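PDB 5E7T: minor structural protein 4, which probably serves as a baseplate protein of Lactococcus phage Tuc2009, with an immunoglobulin-like domain and a hairpin arm that joins the phage's minor structural protein 5. Local coordinates for residues E104-D116 against T120-G129. Sequence-based numbering, arbitrary orientation.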
loop_
_atom_site.group_PDB
_atom_site.type_symbol
_atom_site.label_atom_id
_atom_site.label_comp_id
_atom_site.label_asym_id
_atom_site.label_seq_id
_atom_site.Cartn_x
_atom_site.Cartn_y
_atom_site.Cartn_z
ATOM N N GLU A 104 -22.603 -21.132 -30.203
ATOM C CA GLU A 104 -21.991 -22.337 -30.776
ATOM C C GLU A 104 -22.943 -22.934 -31.806
ATOM O O GLU A 104 -24.003 -23.432 -31.426
ATOM C CB GLU A 104 -21.727 -23.371 -29.660
ATOM C CG GLU A 104 -20.744 -24.482 -29.992
ATOM C CD GLU A 104 -20.410 -25.415 -28.837
ATOM O OE1 GLU A 104 -21.354 -25.955 -28.215
ATOM O OE2 GLU A 104 -19.204 -25.621 -28.562
ATOM N N LYS A 105 -22.592 -22.857 -33.108
ATOM C CA LYS A 105 -23.415 -23.449 -34.170
ATOM C C LYS A 105 -22.867 -24.829 -34.549
ATOM O O LYS A 105 -23.627 -25.804 -34.550
ATOM C CB LYS A 105 -23.580 -22.517 -35.392
ATOM C CG LYS A 105 -24.610 -21.387 -35.178
ATOM C CD LYS A 105 -24.676 -20.383 -36.348
ATOM C CE LYS A 105 -25.376 -19.091 -35.957
ATOM N NZ LYS A 105 -25.351 -18.076 -37.051
ATOM N N VAL A 106 -21.548 -24.926 -34.823
ATOM C CA VAL A 106 -20.926 -26.221 -35.127
ATOM C C VAL A 106 -20.575 -26.841 -33.786
ATOM O O VAL A 106 -19.671 -26.367 -33.092
ATOM C CB VAL A 106 -19.740 -26.148 -36.106
ATOM C CG1 VAL A 106 -19.378 -27.533 -36.611
ATOM C CG2 VAL A 106 -20.071 -25.241 -37.270
ATOM N N LYS A 107 -21.373 -27.838 -33.389
ATOM C CA LYS A 107 -21.277 -28.475 -32.090
ATOM C C LYS A 107 -20.577 -29.854 -32.129
ATOM O O LYS A 107 -20.778 -30.651 -33.053
ATOM C CB LYS A 107 -22.671 -28.536 -31.416
ATOM C CG LYS A 107 -23.147 -27.164 -30.902
ATOM C CD LYS A 107 -24.273 -27.248 -29.857
ATOM C CE LYS A 107 -24.564 -25.920 -29.183
ATOM N NZ LYS A 107 -25.788 -25.984 -28.337
ATOM N N PRO A 108 -19.764 -30.136 -31.090
ATOM C CA PRO A 108 -19.000 -31.389 -31.064
ATOM C C PRO A 108 -19.806 -32.677 -31.002
ATOM O O PRO A 108 -20.805 -32.708 -30.284
ATOM C CB PRO A 108 -18.126 -31.257 -29.813
ATOM C CG PRO A 108 -18.585 -30.104 -29.094
ATOM C CD PRO A 108 -19.383 -29.247 -29.976
ATOM N N PRO A 109 -19.337 -33.759 -31.682
ATOM C CA PRO A 109 -20.043 -35.055 -31.640
ATOM C C PRO A 109 -20.253 -35.615 -30.222
ATOM O O PRO A 109 -19.611 -35.113 -29.295
ATOM C CB PRO A 109 -19.168 -35.949 -32.515
ATOM C CG PRO A 109 -18.511 -35.004 -33.441
ATOM C CD PRO A 109 -18.177 -33.834 -32.585
ATOM N N THR A 110 -21.152 -36.628 -30.031
ATOM C CA THR A 110 -21.496 -37.027 -28.670
ATOM C C THR A 110 -21.331 -38.492 -28.243
ATOM O O THR A 110 -20.596 -38.746 -27.278
ATOM C CB THR A 110 -22.946 -36.608 -28.353
ATOM O OG1 THR A 110 -23.114 -35.245 -28.711
ATOM C CG2 THR A 110 -23.299 -36.754 -26.869
ATOM N N ASN A 111 -22.115 -39.409 -28.760
ATOM C CA ASN A 111 -22.039 -40.717 -28.140
ATOM C C ASN A 111 -21.000 -41.573 -28.796
ATOM O O ASN A 111 -21.315 -42.409 -29.649
ATOM C CB ASN A 111 -23.422 -41.366 -28.061
ATOM C CG ASN A 111 -24.364 -40.583 -27.157
ATOM O OD1 ASN A 111 -25.042 -39.624 -27.570
ATOM N ND2 ASN A 111 -24.380 -40.939 -25.882
ATOM N N LEU A 112 -19.736 -41.351 -28.408
ATOM C CA LEU A 112 -18.624 -42.095 -28.985
ATOM C C LEU A 112 -18.620 -43.542 -28.508
ATOM O O LEU A 112 -18.633 -43.792 -27.300
ATOM C CB LEU A 112 -17.287 -41.391 -28.711
ATOM C CG LEU A 112 -16.878 -40.309 -29.711
ATOM C CD1 LEU A 112 -17.647 -39.039 -29.499
ATOM C CD2 LEU A 112 -15.420 -40.003 -29.592
ATOM N N ILE A 113 -18.691 -44.491 -29.452
ATOM C CA ILE A 113 -18.709 -45.916 -29.119
ATOM C C ILE A 113 -17.653 -46.621 -29.926
ATOM O O ILE A 113 -17.629 -46.493 -31.151
ATOM C CB ILE A 113 -20.106 -46.616 -29.318
ATOM C CG1 ILE A 113 -21.302 -45.857 -28.665
ATOM C CG2 ILE A 113 -20.089 -48.082 -28.855
ATOM C CD1 ILE A 113 -21.377 -45.804 -27.062
ATOM N N VAL A 114 -16.815 -47.411 -29.255
ATOM C CA VAL A 114 -15.814 -48.237 -29.932
ATOM C C VAL A 114 -16.369 -49.660 -30.053
ATOM O O VAL A 114 -16.723 -50.282 -29.050
ATOM C CB VAL A 114 -14.406 -48.174 -29.303
ATOM C CG1 VAL A 114 -13.642 -46.968 -29.829
ATOM C CG2 VAL A 114 -14.492 -48.131 -27.776
ATOM N N SER A 115 -16.527 -50.127 -31.287
ATOM C CA SER A 115 -17.081 -51.438 -31.627
ATOM C C SER A 115 -16.139 -52.146 -32.589
ATOM O O SER A 115 -15.184 -51.523 -33.062
ATOM C CB SER A 115 -18.449 -51.267 -32.279
ATOM O OG SER A 115 -18.458 -50.210 -33.228
ATOM N N ASP A 116 -16.398 -53.446 -32.885
ATOM C CA ASP A 116 -15.600 -54.265 -33.811
ATOM C C ASP A 116 -14.071 -54.118 -33.585
ATOM O O ASP A 116 -13.317 -53.921 -34.545
ATOM C CB ASP A 116 -15.998 -53.963 -35.278
ATOM C CG ASP A 116 -17.443 -54.274 -35.628
ATOM O OD1 ASP A 116 -18.315 -53.409 -35.377
ATOM O OD2 ASP A 116 -17.696 -55.365 -36.193
ATOM N N THR A 120 -5.551 -55.319 -34.629
ATOM C CA THR A 120 -5.055 -54.329 -35.587
ATOM C C THR A 120 -6.069 -53.191 -35.912
ATOM O O THR A 120 -5.675 -52.225 -36.566
ATOM C CB THR A 120 -4.545 -55.062 -36.868
ATOM O OG1 THR A 120 -4.277 -54.129 -37.921
ATOM C CG2 THR A 120 -5.518 -56.139 -37.384
ATOM N N SER A 121 -7.337 -53.279 -35.460
ATOM C CA SER A 121 -8.340 -52.257 -35.795
ATOM C C SER A 121 -9.467 -52.060 -34.763
ATOM O O SER A 121 -9.589 -52.836 -33.815
ATOM C CB SER A 121 -8.973 -52.605 -37.141
ATOM O OG SER A 121 -9.761 -53.783 -37.038
ATOM N N ALA A 122 -10.327 -51.042 -34.998
ATOM C CA ALA A 122 -11.537 -50.721 -34.222
ATOM C C ALA A 122 -12.417 -49.777 -35.030
ATOM O O ALA A 122 -11.931 -49.133 -35.961
ATOM C CB ALA A 122 -11.191 -50.096 -32.881
ATOM N N LYS A 123 -13.713 -49.713 -34.699
ATOM C CA LYS A 123 -14.670 -48.861 -35.391
ATOM C C LYS A 123 -15.175 -47.836 -34.407
ATOM O O LYS A 123 -15.612 -48.180 -33.304
ATOM C CB LYS A 123 -15.831 -49.687 -35.981
ATOM C CG LYS A 123 -16.713 -48.917 -36.969
ATOM C CD LYS A 123 -17.614 -49.822 -37.801
ATOM C CE LYS A 123 -19.021 -49.893 -37.256
ATOM N NZ LYS A 123 -19.125 -50.799 -36.078
ATOM N N ILE A 124 -15.069 -46.572 -34.785
ATOM C CA ILE A 124 -15.523 -45.485 -33.940
ATOM C C ILE A 124 -16.789 -44.946 -34.562
ATOM O O ILE A 124 -16.807 -44.700 -35.767
ATOM C CB ILE A 124 -14.422 -44.412 -33.664
ATOM C CG1 ILE A 124 -14.954 -43.222 -32.828
ATOM C CG2 ILE A 124 -13.743 -43.923 -34.947
ATOM C CD1 ILE A 124 -15.289 -43.523 -31.347
ATOM N N SER A 125 -17.862 -44.845 -33.762
ATOM C CA SER A 125 -19.167 -44.346 -34.187
ATOM C C SER A 125 -19.592 -43.251 -33.218
ATOM O O SER A 125 -19.177 -43.260 -32.057
ATOM C CB SER A 125 -20.184 -45.475 -34.194
ATOM O OG SER A 125 -19.643 -46.635 -34.807
ATOM N N TRP A 126 -20.375 -42.285 -33.687
ATOM C CA TRP A 126 -20.809 -41.173 -32.851
ATOM C C TRP A 126 -22.185 -40.645 -33.309
ATOM O O TRP A 126 -22.793 -41.203 -34.233
ATOM C CB TRP A 126 -19.728 -40.057 -32.853
ATOM C CG TRP A 126 -19.413 -39.543 -34.231
ATOM C CD1 TRP A 126 -20.030 -38.515 -34.878
ATOM C CD2 TRP A 126 -18.496 -40.120 -35.176
ATOM N NE1 TRP A 126 -19.574 -38.427 -36.170
ATOM C CE2 TRP A 126 -18.607 -39.377 -36.371
ATOM C CE3 TRP A 126 -17.568 -41.177 -35.117
ATOM C CZ2 TRP A 126 -17.813 -39.642 -37.494
ATOM C CZ3 TRP A 126 -16.810 -41.467 -36.242
ATOM C CH2 TRP A 126 -16.930 -40.702 -37.412
ATOM N N GLU A 127 -22.660 -39.566 -32.658
ATOM C CA GLU A 127 -23.921 -38.883 -32.959
ATOM C C GLU A 127 -23.657 -37.351 -33.030
ATOM O O GLU A 127 -22.939 -36.836 -32.176
ATOM C CB GLU A 127 -24.956 -39.163 -31.845
ATOM C CG GLU A 127 -25.283 -40.625 -31.575
ATOM C CD GLU A 127 -26.242 -40.898 -30.430
ATOM O OE1 GLU A 127 -27.070 -40.013 -30.105
ATOM O OE2 GLU A 127 -26.192 -42.025 -29.882
ATOM N N ASN A 128 -24.258 -36.630 -34.007
ATOM C CA ASN A 128 -24.111 -35.173 -34.175
ATOM C C ASN A 128 -24.639 -34.396 -32.946
ATOM O O ASN A 128 -25.692 -34.751 -32.401
ATOM C CB ASN A 128 -24.840 -34.713 -35.445
ATOM C CG ASN A 128 -24.642 -33.256 -35.817
ATOM O OD1 ASN A 128 -25.259 -32.340 -35.248
ATOM N ND2 ASN A 128 -23.836 -33.016 -36.841
ATOM N N GLY A 129 -23.914 -33.344 -32.546
ATOM C CA GLY A 129 -24.259 -32.497 -31.405
ATOM C C GLY A 129 -25.578 -31.757 -31.531
ATOM O O GLY A 129 -25.739 -30.885 -32.387
#
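Lys123 leaves the backbone with CG opposite its own N (chi1 -168°) and then bends at its last two torsions, which turns NZ aside to a point between Ser115 OG and Asp116 OD1. Ser115 meets it with OG set between its own N and carbonyl carbon (chi1 43°), on the same face of the two-stranded sheet. NZ donates to Ser115 OG at 3.0 Å and forms a salt bridge with Asp116 OD1 at 2.8 Å, reaching that oxygen from the anti side and well out of the carboxylate plane. Two groups thus hold the ammonium at the turn end of the hairpin, where Lys123 also packs on Asp249 of the minor structural protein 5 chain.

Below these side-chain bonds the backbones pair antiparallel. Ser115 and Lys123 exchange two bonds, the one from Ser115 N to Lys123 O being nearly straight (171°), and Ile113 and Ser125 exchange another two. Val114 and Ile124 form the non-hydrogen-bonded pair between them, with both side chains on the other face. There Ile124 CD1 lies 3.9 Å from Leu112 CD2 and also touches Val114 CG1, while Leu112 CD1 leans on Trp126 CB.

Past Leu112 the regular pairing gives way to an inverse gamma turn centred on Asn111, yet the chains stay together: Thr110 N donates to Glu127 O at 2.8 Å, in the carbonyl plane. The two side chains of Pro109 and Trp126 run alongside each other, with Pro109 CB 3.6 Å from Trp126 CD1. The indole also makes an edge-to-face contact with Tyr231 of the minor structural protein 5 chain.

Residues 122-125 pair antiparallel with a strand of that same chain, so the sheet continues across the subunit boundary. The arrangement is a beta hairpin on a projecting arm, an example of beta augmentation between two proteins of the assembly.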